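Uncharacterized protein (Bacteroides ovatus, PDB 3P02) is of unknown function but joins an N-terminal DUF4973 domain of the E-set clan to a C-terminal BT_3044-like domain built on a long antiparallel sheet. Local coordinates at residues G198-T201 with E205-I208; E72-G75 with Y81-E84; D219-D222 with Y228-K231; I176-T181 with I287-K292. All coordinates share one frame; numbering follows the deposited sequence.

Contact 1: residues G198-T201 with E205-I208. With EDO (1,2-ethanediol), chain D.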
loop_
_atom_site.group_PDB
_atom_site.type_symbol
_atom_site.label_atom_id
_atom_site.label_comp_id
_atom_site.label_asym_id
_atom_site.label_seq_id
_atom_site.Cartn_x
_atom_site.Cartn_y
_atom_site.Cartn_z
ATOM N N GLY A 198 6.795 18.349 -3.215
ATOM C CA GLY A 198 6.220 19.029 -4.379
ATOM C C GLY A 198 4.911 18.525 -4.942
ATOM O O GLY A 198 4.712 18.540 -6.169
ATOM N N GLN A 199 4.010 18.101 -4.048
ATOM C CA GLN A 199 2.654 17.621 -4.357
ATOM C C GLN A 199 2.638 16.296 -5.128
ATOM O O GLN A 199 1.571 15.856 -5.562
ATOM C CB GLN A 199 1.824 18.683 -5.099
ATOM C CG GLN A 199 1.322 19.759 -4.183
ATOM C CD GLN A 199 0.224 20.561 -4.817
ATOM O OE1 GLN A 199 0.383 21.093 -5.913
ATOM N NE2 GLN A 199 -0.893 20.692 -4.115
ATOM N N ARG A 200 3.791 15.618 -5.229
ATOM C CA ARG A 200 3.821 14.329 -5.918
ATOM C C ARG A 200 3.048 13.273 -5.107
ATOM O O ARG A 200 2.912 13.349 -3.875
ATOM C CB ARG A 200 5.274 13.861 -6.187
ATOM C CG ARG A 200 5.858 14.291 -7.549
ATOM C CD ARG A 200 5.834 15.807 -7.752
ATOM N NE ARG A 200 6.522 16.179 -8.977
ATOM C CZ ARG A 200 6.899 17.421 -9.274
ATOM N NH1 ARG A 200 6.580 18.433 -8.468
ATOM N NH2 ARG A 200 7.558 17.668 -10.394
ATOM N N THR A 201 2.510 12.283 -5.818
ATOM C CA THR A 201 1.773 11.169 -5.218
ATOM C C THR A 201 2.134 9.924 -6.011
ATOM O O THR A 201 2.829 10.021 -7.033
ATOM C CB THR A 201 0.225 11.399 -5.268
ATOM O OG1 THR A 201 -0.184 11.253 -6.635
ATOM C CG2 THR A 201 -0.238 12.785 -4.726
ATOM N N GLU A 205 4.228 10.507 -12.617
ATOM C CA GLU A 205 5.278 9.781 -13.315
ATOM C C GLU A 205 6.665 10.057 -12.717
ATOM O O GLU A 205 7.478 9.126 -12.629
ATOM C CB GLU A 205 5.266 10.178 -14.788
ATOM C CG GLU A 205 6.201 9.347 -15.645
ATOM C CD GLU A 205 6.275 9.791 -17.089
ATOM O OE1 GLU A 205 5.325 10.457 -17.560
ATOM O OE2 GLU A 205 7.291 9.476 -17.749
ATOM N N ASP A 206 6.952 11.322 -12.314
ATOM C CA ASP A 206 8.296 11.634 -11.806
ATOM C C ASP A 206 8.445 11.466 -10.286
ATOM O O ASP A 206 9.445 11.922 -9.724
ATOM C CB ASP A 206 8.659 13.099 -12.192
ATOM C CG ASP A 206 7.797 14.171 -11.541
ATOM O OD1 ASP A 206 7.013 13.833 -10.592
ATOM O OD2 ASP A 206 7.880 15.334 -11.976
ATOM N N ARG A 207 7.490 10.761 -9.623
ATOM C CA ARG A 207 7.480 10.733 -8.158
ATOM C C ARG A 207 8.787 10.255 -7.491
ATOM O O ARG A 207 9.157 10.814 -6.468
ATOM C CB ARG A 207 6.293 9.921 -7.642
ATOM C CG ARG A 207 6.358 8.438 -7.962
ATOM C CD ARG A 207 5.032 7.781 -7.662
ATOM N NE ARG A 207 5.087 6.348 -7.949
ATOM C CZ ARG A 207 4.985 5.837 -9.166
ATOM N NH1 ARG A 207 4.792 6.634 -10.218
ATOM N NH2 ARG A 207 5.020 4.520 -9.345
ATOM N N ILE A 208 9.483 9.232 -8.049
ATOM C CA ILE A 208 10.712 8.763 -7.354
ATOM C C ILE A 208 11.728 9.902 -7.172
ATOM O O ILE A 208 12.449 9.918 -6.186
ATOM C CB ILE A 208 11.350 7.582 -8.116
ATOM C CG1 ILE A 208 10.405 6.364 -8.040
ATOM C CG2 ILE A 208 12.749 7.248 -7.544
ATOM C CD1 ILE A 208 10.899 5.123 -8.974
HETATM C C1 EDO D . 4.206 21.353 -7.969
HETATM O O1 EDO D . 3.717 20.007 -7.993
HETATM C C2 EDO D . 3.664 22.093 -6.752
HETATM O O2 EDO D . 2.314 22.510 -6.997
#
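The R200 guanidinium meets the D206 carboxylate edge to edge, the two planes only 22° apart. G198 takes another edge of the guanidinium, and Y210 adds a cation-pi contact. This is a side-on, two-bond salt bridge inside the loop between strands 192-196 and 211-220. R200 NE donates to D206 OD1 at 2.9 Å. R200 NH2 donates to D206 OD2 at 2.8 Å. Both bonds are nearly straight and reach the syn sides of the carboxylate oxygens, somewhat out of its plane. The pair fixes the rotation of the guanidinium. A bend at chi2 (57°) folds the R200 chain so that NH1 also reaches G198 O, at 3.0 Å. D278 forms a second salt bridge with NH1, and T280 OG1 bonds D206 OD2. These partners tie the loop to the end of strand 262-278 and the residues after it. R207 points its CB toward R200, but its guanidinium turns away to Y204 O and S119 O. An ethanediol, probably from the crystallisation liquor, bridges G198 O and Q199 OE1. R207 CD touches T201 O at 3.2 Å.

Contact 2: residues E72-G75 with Y81-E84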
loop_
_atom_site.group_PDB
_atom_site.type_symbol
_atom_site.label_atom_id
_atom_site.label_comp_id
_atom_site.label_asym_id
_atom_site.label_seq_id
_atom_site.Cartn_x
_atom_site.Cartn_y
_atom_site.Cartn_z
ATOM N N GLU A 72 -7.514 -1.273 -19.247
ATOM C CA GLU A 72 -8.933 -1.042 -19.018
ATOM C C GLU A 72 -9.164 -0.042 -17.870
ATOM O O GLU A 72 -10.106 0.739 -17.943
ATOM C CB GLU A 72 -9.678 -2.369 -18.780
ATOM C CG GLU A 72 -9.661 -3.228 -20.043
ATOM C CD GLU A 72 -10.459 -4.519 -19.974
ATOM O OE1 GLU A 72 -10.950 -4.859 -18.873
ATOM O OE2 GLU A 72 -10.502 -5.238 -20.998
ATOM N N LYS A 73 -8.326 -0.063 -16.825
ATOM C CA LYS A 73 -8.503 0.856 -15.697
ATOM C C LYS A 73 -7.811 2.187 -15.904
ATOM O O LYS A 73 -8.327 3.211 -15.449
ATOM C CB LYS A 73 -7.996 0.234 -14.379
ATOM C CG LYS A 73 -8.852 -0.918 -13.855
ATOM C CD LYS A 73 -10.149 -0.445 -13.185
ATOM C CE LYS A 73 -11.100 -1.592 -12.925
ATOM N NZ LYS A 73 -12.441 -1.113 -12.495
ATOM N N PHE A 74 -6.639 2.195 -16.554
ATOM C CA PHE A 74 -5.866 3.444 -16.642
ATOM C C PHE A 74 -5.599 3.997 -18.020
ATOM O O PHE A 74 -4.995 5.073 -18.114
ATOM C CB PHE A 74 -4.493 3.200 -15.961
ATOM C CG PHE A 74 -4.586 2.623 -14.567
ATOM C CD1 PHE A 74 -5.184 3.345 -13.538
ATOM C CD2 PHE A 74 -4.053 1.363 -14.275
ATOM C CE1 PHE A 74 -5.265 2.822 -12.246
ATOM C CE2 PHE A 74 -4.150 0.828 -12.988
ATOM C CZ PHE A 74 -4.743 1.567 -11.972
ATOM N N GLY A 75 -6.029 3.305 -19.068
ATOM C CA GLY A 75 -5.749 3.763 -20.426
ATOM C C GLY A 75 -4.259 3.868 -20.707
ATOM O O GLY A 75 -3.459 3.098 -20.160
ATOM N N TYR A 81 0.261 2.004 -13.838
ATOM C CA TYR A 81 0.069 0.552 -13.963
ATOM C C TYR A 81 0.583 -0.243 -12.790
ATOM O O TYR A 81 1.632 0.071 -12.195
ATOM C CB TYR A 81 0.772 0.034 -15.216
ATOM C CG TYR A 81 0.164 0.393 -16.558
ATOM C CD1 TYR A 81 -0.909 1.280 -16.655
ATOM C CD2 TYR A 81 0.650 -0.171 -17.732
ATOM C CE1 TYR A 81 -1.482 1.592 -17.895
ATOM C CE2 TYR A 81 0.122 0.170 -18.974
ATOM C CZ TYR A 81 -0.963 1.029 -19.050
ATOM O OH TYR A 81 -1.494 1.312 -20.290
ATOM N N PHE A 82 -0.131 -1.343 -12.528
ATOM C CA PHE A 82 0.336 -2.344 -11.577
ATOM C C PHE A 82 1.455 -3.097 -12.264
ATOM O O PHE A 82 1.360 -3.405 -13.467
ATOM C CB PHE A 82 -0.789 -3.344 -11.219
ATOM C CG PHE A 82 -1.937 -2.744 -10.460
ATOM C CD1 PHE A 82 -1.852 -2.538 -9.090
ATOM C CD2 PHE A 82 -3.130 -2.439 -11.104
ATOM C CE1 PHE A 82 -2.924 -1.979 -8.387
ATOM C CE2 PHE A 82 -4.201 -1.888 -10.397
ATOM C CZ PHE A 82 -4.088 -1.652 -9.050
ATOM N N ARG A 83 2.501 -3.409 -11.507
ATOM C CA ARG A 83 3.614 -4.226 -11.974
ATOM C C ARG A 83 3.475 -5.589 -11.367
ATOM O O ARG A 83 3.033 -5.700 -10.221
ATOM C CB ARG A 83 4.955 -3.598 -11.533
ATOM C CG ARG A 83 5.193 -2.220 -12.162
ATOM C CD ARG A 83 6.497 -1.597 -11.709
ATOM N NE ARG A 83 7.659 -2.428 -12.053
ATOM C CZ ARG A 83 8.915 -2.133 -11.724
ATOM N NH1 ARG A 83 9.191 -1.021 -11.055
ATOM N NH2 ARG A 83 9.903 -2.951 -12.058
ATOM N N GLU A 84 3.834 -6.636 -12.118
ATOM C CA GLU A 84 3.760 -7.977 -11.566
ATOM C C GLU A 84 4.698 -8.117 -10.377
ATOM O O GLU A 84 5.888 -7.817 -10.486
ATOM C CB GLU A 84 4.082 -9.027 -12.641
ATOM C CG GLU A 84 3.991 -10.451 -12.114
ATOM C CD GLU A 84 4.435 -11.480 -13.141
ATOM O OE1 GLU A 84 4.002 -11.377 -14.307
ATOM O OE2 GLU A 84 5.231 -12.377 -12.788
#
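F74 and Y81 carry most of this contact, with F82 completing an aromatic cluster. F74 is the last residue of helix 65-74 and its side chain is buried. Its CB lies at the edge of the Y81 ring, 3.9 Å from Y81 CE1. The two side chains run past each other in opposite directions. With its CG anti to the carbonyl carbon (chi1 -71°), Y81 reaches back beyond F74 to the end of the helix. There Y81 OH donates a hydrogen bond to G75 O at 2.7 Å. The hydroxyl sits 23° out of the carbonyl plane, and the oxygen lies near the plane of the tyrosine ring. G75 is the first residue to leave the helix, and its positive phi turns the chain there. The phenol therefore ties down the residue where the helix stops. Y81 CD1 meets F74 CD2, and the adjacent F74 CE2 and CZ meet F82. F74 CE2 is 3.8 Å from F82 CE2, which comes in near the plane of the F74 ring. The ring planes are inclined at 49°, an oblique pairing. One face of the F74 ring carries K73 CB, from the same helix. W22 also meets the F74 ring, and K121 makes a cation-pi contact with F82. Y81 lies against N70 and F71, and F82 against L69, so both flank helix 65-74. N70 OD1 accepts a bond from F82 N. Just beyond, strand 83-84 pairs in parallel with strand 122-130. F74 packs on K121, just before that strand, and F82 on A123 within it.

Contact 3: residues D219-D222 with Y228-K231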
loop_
_atom_site.group_PDB
_atom_site.type_symbol
_atom_site.label_atom_id
_atom_site.label_comp_id
_atom_site.label_asym_id
_atom_site.label_seq_id
_atom_site.Cartn_x
_atom_site.Cartn_y
_atom_site.Cartn_z
ATOM N N ASP A 219 14.838 7.578 20.208
ATOM C CA ASP A 219 15.556 8.482 21.100
ATOM C C ASP A 219 14.773 9.738 21.456
ATOM O O ASP A 219 14.353 10.480 20.561
ATOM C CB ASP A 219 16.898 8.913 20.485
ATOM C CG ASP A 219 17.927 7.812 20.273
ATOM O OD1 ASP A 219 17.800 6.743 20.912
ATOM O OD2 ASP A 219 18.842 8.013 19.448
ATOM N N LYS A 220 14.634 10.016 22.767
ATOM C CA LYS A 220 13.983 11.242 23.230
ATOM C C LYS A 220 14.814 12.490 22.930
ATOM O O LYS A 220 16.051 12.483 23.063
ATOM C CB LYS A 220 13.757 11.191 24.756
ATOM C CG LYS A 220 12.558 10.354 25.162
ATOM C CD LYS A 220 12.412 10.365 26.669
ATOM C CE LYS A 220 11.142 9.689 27.120
ATOM N NZ LYS A 220 10.975 9.797 28.596
ATOM N N VAL A 221 14.138 13.592 22.601
ATOM C CA VAL A 221 14.791 14.892 22.421
ATOM C C VAL A 221 15.367 15.357 23.779
ATOM O O VAL A 221 16.521 15.793 23.882
ATOM C CB VAL A 221 13.786 15.937 21.874
ATOM C CG1 VAL A 221 14.398 17.341 21.883
ATOM C CG2 VAL A 221 13.314 15.565 20.466
ATOM N N ASP A 222 14.527 15.254 24.805
ATOM C CA ASP A 222 14.822 15.676 26.169
ATOM C C ASP A 222 14.309 14.565 27.059
ATOM O O ASP A 222 13.128 14.207 26.963
ATOM C CB ASP A 222 14.108 17.017 26.407
ATOM C CG ASP A 222 14.221 17.620 27.798
ATOM O OD1 ASP A 222 14.522 16.874 28.750
ATOM O OD2 ASP A 222 13.962 18.832 27.935
ATOM N N TYR A 228 10.299 12.735 20.415
ATOM C CA TYR A 228 11.292 11.805 19.902
ATOM C C TYR A 228 11.969 12.357 18.664
ATOM O O TYR A 228 11.343 13.054 17.871
ATOM C CB TYR A 228 10.661 10.451 19.609
ATOM C CG TYR A 228 10.379 9.673 20.871
ATOM C CD1 TYR A 228 11.354 8.861 21.443
ATOM C CD2 TYR A 228 9.176 9.830 21.554
ATOM C CE1 TYR A 228 11.125 8.195 22.648
ATOM C CE2 TYR A 228 8.953 9.207 22.781
ATOM C CZ TYR A 228 9.922 8.372 23.312
ATOM O OH TYR A 228 9.694 7.743 24.514
ATOM N N LYS A 229 13.259 12.049 18.518
ATOM C CA LYS A 229 14.073 12.506 17.387
ATOM C C LYS A 229 13.716 11.744 16.103
ATOM O O LYS A 229 13.274 10.583 16.128
ATOM C CB LYS A 229 15.578 12.252 17.673
ATOM C CG LYS A 229 16.148 13.081 18.807
ATOM C CD LYS A 229 17.623 12.688 19.061
ATOM C CE LYS A 229 18.043 13.156 20.418
ATOM N NZ LYS A 229 19.472 12.838 20.649
HETATM N N MSE A 230 13.976 12.410 14.981
HETATM C CA MSE A 230 13.827 11.854 13.640
HETATM C C MSE A 230 15.034 12.193 12.809
HETATM O O MSE A 230 15.825 13.088 13.155
HETATM C CB MSE A 230 12.581 12.432 12.963
HETATM C CG MSE A 230 11.308 12.104 13.727
HETATM SE SE MSE A 230 9.766 12.646 12.747
HETATM C CE MSE A 230 9.956 11.287 11.340
ATOM N N LYS A 231 15.169 11.473 11.697
ATOM C CA LYS A 231 16.107 11.813 10.630
ATOM C C LYS A 231 15.257 12.140 9.404
ATOM O O LYS A 231 14.201 11.536 9.215
ATOM C CB LYS A 231 17.092 10.677 10.335
ATOM C CG LYS A 231 18.057 10.443 11.503
ATOM C CD LYS A 231 18.964 9.245 11.278
ATOM C CE LYS A 231 19.840 8.971 12.478
ATOM N NZ LYS A 231 20.690 7.768 12.274
#
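Y228 and K229 form the tight part of this contact against D219 and K220. K229 N donates to D219 O at 2.8 Å, an almost straight bond (175°). The same oxygen takes a CA-H...O contact from Y228 CA, 3.4 Å away. Next to it, K220 and Y228 are an antiparallel non-hydrogen-bonded pair. Their CA atoms are only 4.3 Å apart, and the side chains diverge from there. The Y228 ring nevertheless comes back to the first strand. Its CG is anti to the carbonyl carbon (chi1 -75°), and this places the ring beside the D219-K220 peptide. Y228 CE1 lies 3.6 Å from K220 CG. The extended lysine runs on past the phenol, with K220 CE touching Y228 OH at 3.6 Å. These are the closing residues of a beta hairpin, strands 211-220 and 228-234 of the ten-stranded antiparallel sheet. T217 OG1, two residues back from D219 on the same strand, bonds both D219 N and K229 O. The other side is looser and faces solvent. The K229 chain lies across the first strand, with K229 CE 3.4 Å from K220 O. Its ammonium stops short of an ion pair, K229 NZ being 5.0 Å from D219 OD2. Opposite charges at this spacing may attract weakly. V221 has left the strand and touches lightly, its CG2 meeting the Y228 carbonyl carbon and the K229 backbone. Beyond it D222 turns away, and its OD1 accepts a bond from K224 N in the connecting loop.

Contact 4: residues I176-T181 with I287-K292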
loop_
_atom_site.group_PDB
_atom_site.type_symbol
_atom_site.label_atom_id
_atom_site.label_comp_id
_atom_site.label_asym_id
_atom_site.label_seq_id
_atom_site.Cartn_x
_atom_site.Cartn_y
_atom_site.Cartn_z
ATOM N N ILE A 176 2.163 31.132 0.453
ATOM C CA ILE A 176 1.784 29.730 0.192
ATOM C C ILE A 176 1.569 29.503 -1.309
ATOM O O ILE A 176 0.839 30.258 -1.977
ATOM C CB ILE A 176 0.560 29.273 1.031
ATOM C CG1 ILE A 176 0.820 29.546 2.539
ATOM C CG2 ILE A 176 0.263 27.770 0.808
ATOM C CD1 ILE A 176 -0.425 29.398 3.455
ATOM N N LYS A 177 2.274 28.486 -1.836
ATOM C CA LYS A 177 2.238 28.098 -3.250
ATOM C C LYS A 177 1.508 26.785 -3.434
ATOM O O LYS A 177 0.839 26.585 -4.452
ATOM C CB LYS A 177 3.659 28.019 -3.840
ATOM C CG LYS A 177 4.356 29.390 -3.842
ATOM C CD LYS A 177 3.667 30.379 -4.780
ATOM C CE LYS A 177 4.126 31.794 -4.499
ATOM N NZ LYS A 177 3.335 32.766 -5.318
ATOM N N PHE A 178 1.635 25.877 -2.465
ATOM C CA PHE A 178 0.937 24.605 -2.563
ATOM C C PHE A 178 0.860 23.911 -1.205
ATOM O O PHE A 178 1.701 24.149 -0.332
ATOM C CB PHE A 178 1.623 23.660 -3.587
ATOM C CG PHE A 178 3.027 23.241 -3.213
ATOM C CD1 PHE A 178 3.252 22.102 -2.435
ATOM C CD2 PHE A 178 4.130 23.953 -3.682
ATOM C CE1 PHE A 178 4.553 21.708 -2.102
ATOM C CE2 PHE A 178 5.428 23.567 -3.341
ATOM C CZ PHE A 178 5.635 22.435 -2.571
ATOM N N SER A 179 -0.099 22.984 -1.078
ATOM C CA SER A 179 -0.212 22.060 0.055
ATOM C C SER A 179 -1.154 20.945 -0.374
ATOM O O SER A 179 -1.922 21.117 -1.333
ATOM C CB SER A 179 -0.673 22.718 1.361
ATOM O OG SER A 179 -2.027 23.140 1.268
ATOM N N SER A 180 -1.127 19.834 0.362
ATOM C CA SER A 180 -1.991 18.689 0.067
ATOM C C SER A 180 -2.739 18.298 1.307
ATOM O O SER A 180 -2.114 18.185 2.369
ATOM C CB SER A 180 -1.148 17.516 -0.425
ATOM O OG SER A 180 -0.407 17.878 -1.584
ATOM N N THR A 181 -4.052 18.036 1.190
ATOM C CA THR A 181 -4.845 17.662 2.366
ATOM C C THR A 181 -4.373 16.340 2.935
ATOM O O THR A 181 -4.398 16.173 4.173
ATOM C CB THR A 181 -6.356 17.605 2.074
ATOM O OG1 THR A 181 -6.619 16.604 1.099
ATOM C CG2 THR A 181 -6.924 18.929 1.644
ATOM N N ILE A 287 12.189 25.241 -10.304
ATOM C CA ILE A 287 11.552 26.064 -9.283
ATOM C C ILE A 287 12.157 25.723 -7.919
ATOM O O ILE A 287 12.147 24.551 -7.516
ATOM C CB ILE A 287 10.013 25.905 -9.278
ATOM C CG1 ILE A 287 9.402 26.049 -10.700
ATOM C CG2 ILE A 287 9.368 26.874 -8.278
ATOM C CD1 ILE A 287 9.519 27.388 -11.331
ATOM N N GLU A 288 12.656 26.742 -7.204
ATOM C CA GLU A 288 13.234 26.527 -5.887
ATOM C C GLU A 288 12.156 26.694 -4.835
ATOM O O GLU A 288 11.713 27.814 -4.549
ATOM C CB GLU A 288 14.390 27.506 -5.646
ATOM C CG GLU A 288 15.505 27.322 -6.658
ATOM C CD GLU A 288 16.732 28.193 -6.457
ATOM O OE1 GLU A 288 16.765 28.989 -5.490
ATOM O OE2 GLU A 288 17.653 28.096 -7.301
ATOM N N TYR A 289 11.755 25.574 -4.261
ATOM C CA TYR A 289 10.713 25.550 -3.265
ATOM C C TYR A 289 11.226 25.258 -1.858
ATOM O O TYR A 289 12.387 24.920 -1.653
ATOM C CB TYR A 289 9.721 24.430 -3.627
ATOM C CG TYR A 289 8.807 24.713 -4.800
ATOM C CD1 TYR A 289 7.927 25.795 -4.775
ATOM C CD2 TYR A 289 8.672 23.791 -5.834
ATOM C CE1 TYR A 289 6.986 25.994 -5.788
ATOM C CE2 TYR A 289 7.749 23.989 -6.869
ATOM C CZ TYR A 289 6.875 25.067 -6.816
ATOM O OH TYR A 289 6.006 25.312 -7.862
ATOM N N ASN A 290 10.297 25.298 -0.916
ATOM C CA ASN A 290 10.516 24.954 0.483
ATOM C C ASN A 290 9.247 24.334 1.034
ATOM O O ASN A 290 8.150 24.768 0.670
ATOM C CB ASN A 290 10.880 26.213 1.299
ATOM C CG ASN A 290 10.963 25.930 2.800
ATOM O OD1 ASN A 290 9.957 25.975 3.532
ATOM N ND2 ASN A 290 12.165 25.702 3.304
HETATM N N MSE A 291 9.384 23.333 1.889
HETATM C CA MSE A 291 8.226 22.779 2.611
HETATM C C MSE A 291 8.507 22.944 4.084
HETATM O O MSE A 291 9.579 22.548 4.533
HETATM C CB MSE A 291 7.970 21.301 2.254
HETATM C CG MSE A 291 7.659 21.172 0.756
HETATM SE SE MSE A 291 6.926 19.468 0.312
HETATM C CE MSE A 291 5.160 19.717 0.917
ATOM N N LYS A 292 7.575 23.555 4.814
ATOM C CA LYS A 292 7.768 23.801 6.251
ATOM C C LYS A 292 6.517 23.527 7.031
ATOM O O LYS A 292 5.425 23.961 6.660
ATOM C CB LYS A 292 8.198 25.275 6.473
ATOM C CG LYS A 292 8.458 25.658 7.937
ATOM C CD LYS A 292 9.045 27.073 8.048
ATOM C CE LYS A 292 9.364 27.447 9.494
ATOM N NZ LYS A 292 10.450 26.588 10.097
#
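The contact belongs to what fits a classic beta bulge at the edge of the ten-stranded sheet: K177 and F178 both face G168 on strand 166-170. F178 reaches from the bulge to strand 287-302 and makes a T-shaped pair with Y289. The edge of F178 stands over the face of Y289, with F178 CE2 above the ring centre. The planes are 81° apart and the centroids 5.0 Å. The closest atoms are F178 CE2 and Y289 CD1, at 3.6 Å. Selenomethionine M291 comes to the edge of the F178 ring, near its plane. Its methyl CE touches F178 CE1 at 3.7 Å. The selenium itself also lies beside the edge, in a Met-aromatic contact, with M291 SE 5.3 Å from the ring centroid. A turn at chi3 (77°) folds the methyl back to the phenylalanine. F178 is thus held between two residues on one face of strand 287-302, and the grip is wholly apolar. K177 adds a light touch, CB against the Y289 ring, while its amine leads away. The axes of segments 176-178 and 287-292 come within 9.0 Å and cross nearly at right angles. Strand 166-170 lies between them in the sheet order, and its M170 and L166 pack on Y289 and M291. On the other side of strand 287-302, F276 of strand 262-278 touches both F178 and M291.

In the fold
Contacts 1, 3 and 4 belong to the C-terminal domain, and contact 2 to the N-terminal one. Contacts 1, 2 and 4 are partly buried; contact 3 is a surface contact. Contacts 3 and 4 reach the same ten-stranded sheet, their centres about 25 Å apart. Contact 3 relies on backbone pairing, with the Y228 ring and lysine chains laid along it, contact 4 on aromatic and selenomethionine packing. Contact 2 is also aromatic, but it fastens a helix end with one hydroxyl bond. Contact 1 is ionic and folds a loop on itself. It touches contact 4, where Q199 packs on F178 and S180. Contacts 1 and 2 come within about 6 Å at their nearest atoms without touching.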